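Local coordinates for DUF1116 domain-containing protein (Enterococcus faecalis, PDB 3CLQ) that is of unknown function but belongs to the AllG family and may act as a subunit of an oxamate carbamoyltransferase, at residues I369-T377 / F409-V417. Residues are numbered along the deposited sequence; the frame is centred on the assembly and turned at random.
Sequences IDVLKVLET and FNEALKALV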
# COMPACT_ATOMS: atom_id res chain seq x y z
N ILE B 369 -5.42 -26.49 2.00
CA ILE B 369 -5.93 -27.27 0.88
C ILE B 369 -5.89 -28.72 1.23
O ILE B 369 -4.81 -29.28 1.46
CB ILE B 369 -5.08 -27.10 -0.39
CG1 ILE B 369 -5.17 -25.65 -0.89
CG2 ILE B 369 -5.57 -28.03 -1.44
CD1 ILE B 369 -3.96 -25.16 -1.64
N ASP B 370 -7.06 -29.34 1.26
CA ASP B 370 -7.22 -30.68 1.74
C ASP B 370 -7.48 -31.61 0.56
O ASP B 370 -8.51 -31.53 -0.12
CB ASP B 370 -8.37 -30.70 2.73
CG ASP B 370 -8.77 -32.11 3.14
OD1 ASP B 370 -9.43 -32.24 4.19
OD2 ASP B 370 -8.42 -33.09 2.43
N VAL B 371 -6.52 -32.51 0.34
CA VAL B 371 -6.59 -33.49 -0.72
C VAL B 371 -7.98 -34.12 -0.87
O VAL B 371 -8.51 -34.23 -1.96
CB VAL B 371 -5.57 -34.61 -0.47
CG1 VAL B 371 -6.07 -35.91 -1.08
CG2 VAL B 371 -4.23 -34.23 -1.04
N LEU B 372 -8.55 -34.52 0.26
CA LEU B 372 -9.81 -35.25 0.27
C LEU B 372 -10.95 -34.39 -0.27
O LEU B 372 -11.80 -34.86 -1.03
CB LEU B 372 -10.10 -35.65 1.72
CG LEU B 372 -10.91 -36.89 2.11
CD1 LEU B 372 -10.22 -38.17 1.66
CD2 LEU B 372 -11.08 -36.91 3.61
N LYS B 373 -10.98 -33.12 0.10
CA LYS B 373 -12.05 -32.26 -0.37
C LYS B 373 -11.86 -31.84 -1.82
O LYS B 373 -12.84 -31.61 -2.54
CB LYS B 373 -12.21 -31.03 0.54
CG LYS B 373 -12.48 -31.36 2.01
CD LYS B 373 -12.67 -30.09 2.82
CE LYS B 373 -12.66 -30.37 4.31
NZ LYS B 373 -12.42 -29.13 5.06
N VAL B 374 -10.61 -31.75 -2.28
CA VAL B 374 -10.40 -31.46 -3.68
C VAL B 374 -11.13 -32.54 -4.48
O VAL B 374 -11.80 -32.26 -5.47
CB VAL B 374 -8.90 -31.39 -4.05
CG1 VAL B 374 -8.73 -31.14 -5.54
CG2 VAL B 374 -8.21 -30.29 -3.24
N LEU B 375 -11.03 -33.77 -4.00
CA LEU B 375 -11.56 -34.93 -4.68
C LEU B 375 -13.07 -35.03 -4.65
O LEU B 375 -13.70 -35.39 -5.65
CB LEU B 375 -10.96 -36.20 -4.07
CG LEU B 375 -10.13 -37.14 -4.95
CD1 LEU B 375 -9.34 -36.39 -6.03
CD2 LEU B 375 -9.20 -37.96 -4.07
N GLU B 376 -13.68 -34.75 -3.51
CA GLU B 376 -15.11 -34.99 -3.42
C GLU B 376 -15.92 -33.86 -4.07
O GLU B 376 -16.99 -34.08 -4.60
CB GLU B 376 -15.54 -35.33 -1.98
CG GLU B 376 -15.98 -34.15 -1.13
CD GLU B 376 -17.52 -34.03 -0.98
OE1 GLU B 376 -18.25 -35.06 -1.00
OE2 GLU B 376 -18.00 -32.87 -0.83
N THR B 377 -15.38 -32.66 -4.07
CA THR B 377 -16.05 -31.53 -4.69
C THR B 377 -15.85 -31.56 -6.19
O THR B 377 -16.70 -31.11 -6.96
CB THR B 377 -15.42 -30.22 -4.22
OG1 THR B 377 -14.02 -30.25 -4.51
CG2 THR B 377 -15.62 -30.03 -2.72
N PHE B 409 -3.75 -35.32 -7.19
CA PHE B 409 -4.56 -35.52 -5.99
C PHE B 409 -5.05 -36.97 -5.80
O PHE B 409 -5.02 -37.50 -4.69
CB PHE B 409 -5.74 -34.54 -6.01
CG PHE B 409 -5.31 -33.10 -5.95
CD1 PHE B 409 -5.19 -32.44 -4.73
CD2 PHE B 409 -4.97 -32.42 -7.11
CE1 PHE B 409 -4.78 -31.12 -4.68
CE2 PHE B 409 -4.57 -31.09 -7.06
CZ PHE B 409 -4.47 -30.44 -5.85
N ASN B 410 -5.49 -37.60 -6.88
CA ASN B 410 -5.83 -39.02 -6.85
C ASN B 410 -4.72 -39.87 -6.25
O ASN B 410 -4.97 -40.73 -5.42
CB ASN B 410 -6.12 -39.53 -8.26
CG ASN B 410 -7.47 -39.10 -8.76
OD1 ASN B 410 -8.33 -39.93 -9.00
ND2 ASN B 410 -7.68 -37.79 -8.92
N GLU B 411 -3.49 -39.64 -6.69
CA GLU B 411 -2.38 -40.45 -6.23
C GLU B 411 -2.19 -40.18 -4.74
O GLU B 411 -2.08 -41.11 -3.93
CB GLU B 411 -1.13 -40.14 -7.03
CG GLU B 411 -1.40 -40.09 -8.53
CD GLU B 411 -0.14 -39.96 -9.39
OE1 GLU B 411 -0.20 -40.34 -10.58
OE2 GLU B 411 0.90 -39.48 -8.88
N ALA B 412 -2.18 -38.91 -4.38
CA ALA B 412 -2.13 -38.51 -2.98
C ALA B 412 -3.03 -39.40 -2.12
O ALA B 412 -2.58 -40.04 -1.18
CB ALA B 412 -2.55 -37.11 -2.87
N LEU B 413 -4.32 -39.43 -2.46
CA LEU B 413 -5.29 -40.18 -1.67
C LEU B 413 -4.94 -41.64 -1.57
O LEU B 413 -5.16 -42.27 -0.53
CB LEU B 413 -6.69 -40.09 -2.29
CG LEU B 413 -7.78 -40.70 -1.40
CD1 LEU B 413 -8.13 -39.70 -0.31
CD2 LEU B 413 -9.01 -41.14 -2.18
N LYS B 414 -4.45 -42.20 -2.66
CA LYS B 414 -4.15 -43.63 -2.70
C LYS B 414 -2.92 -43.91 -1.83
O LYS B 414 -2.86 -44.91 -1.11
CB LYS B 414 -3.96 -44.08 -4.15
CG LYS B 414 -3.90 -45.57 -4.32
CD LYS B 414 -3.48 -45.92 -5.74
CE LYS B 414 -3.09 -47.38 -5.86
NZ LYS B 414 -4.26 -48.31 -5.92
N ALA B 415 -1.96 -43.00 -1.85
CA ALA B 415 -0.79 -43.13 -1.00
C ALA B 415 -1.18 -42.99 0.49
O ALA B 415 -0.63 -43.67 1.36
CB ALA B 415 0.24 -42.10 -1.39
N LEU B 416 -2.12 -42.09 0.77
CA LEU B 416 -2.69 -41.95 2.10
C LEU B 416 -3.41 -43.21 2.59
O LEU B 416 -2.98 -43.81 3.57
CB LEU B 416 -3.64 -40.77 2.12
CG LEU B 416 -2.94 -39.40 2.18
CD1 LEU B 416 -3.94 -38.30 1.86
CD2 LEU B 416 -2.26 -39.17 3.54
N VAL B 417 -4.49 -43.61 1.93
CA VAL B 417 -5.17 -44.83 2.32
C VAL B 417 -4.19 -45.99 2.56
O VAL B 417 -4.54 -46.97 3.21
CB VAL B 417 -6.27 -45.29 1.31
CG1 VAL B 417 -7.07 -44.11 0.79
CG2 VAL B 417 -5.69 -46.10 0.15
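Val371 fits as a knob into the hole formed by Phe409, Ala412, Leu413 and Leu416, joining the short helix 371-377 to the C-terminal helix 407-419. The two short helix segments cross at -124°, with their axes 9.4 Å apart at the closest point. On the buried side the packing is close: Val371 CG2 lies 3.8 Å from Ala412 CB, while Val371 CG1 lies 4.3 Å from Leu416 CD1. Next to it, Val374 sets its CG1 methyl over the centre of the Phe409 ring in a CH-pi contact, 3.9 Å from the centroid. A chi1 of 177° turns CG1 over that face and leaves CG2 beside ring atom CE1. At the solvent-facing margin partly exposed leucines still touch: Leu375 CD2 rests 3.7 Å from Leu413 CD2, and Leu372 CD1 is 3.3 Å from Leu413 CD1. Leu375 CD1 packs against ND2 of the exposed Asn410, which has a weak hydrogen bond to Ala406 O. Strand 363-369 leads straight into the shorter helix, whose start is N-capped by Asp370. Its OD2 also pairs with Thr255 OG1, takes a weak bond from Lys373 N, and accepts from Leu372 N at 2.6 Å in a bent bond (N-H...O 132°).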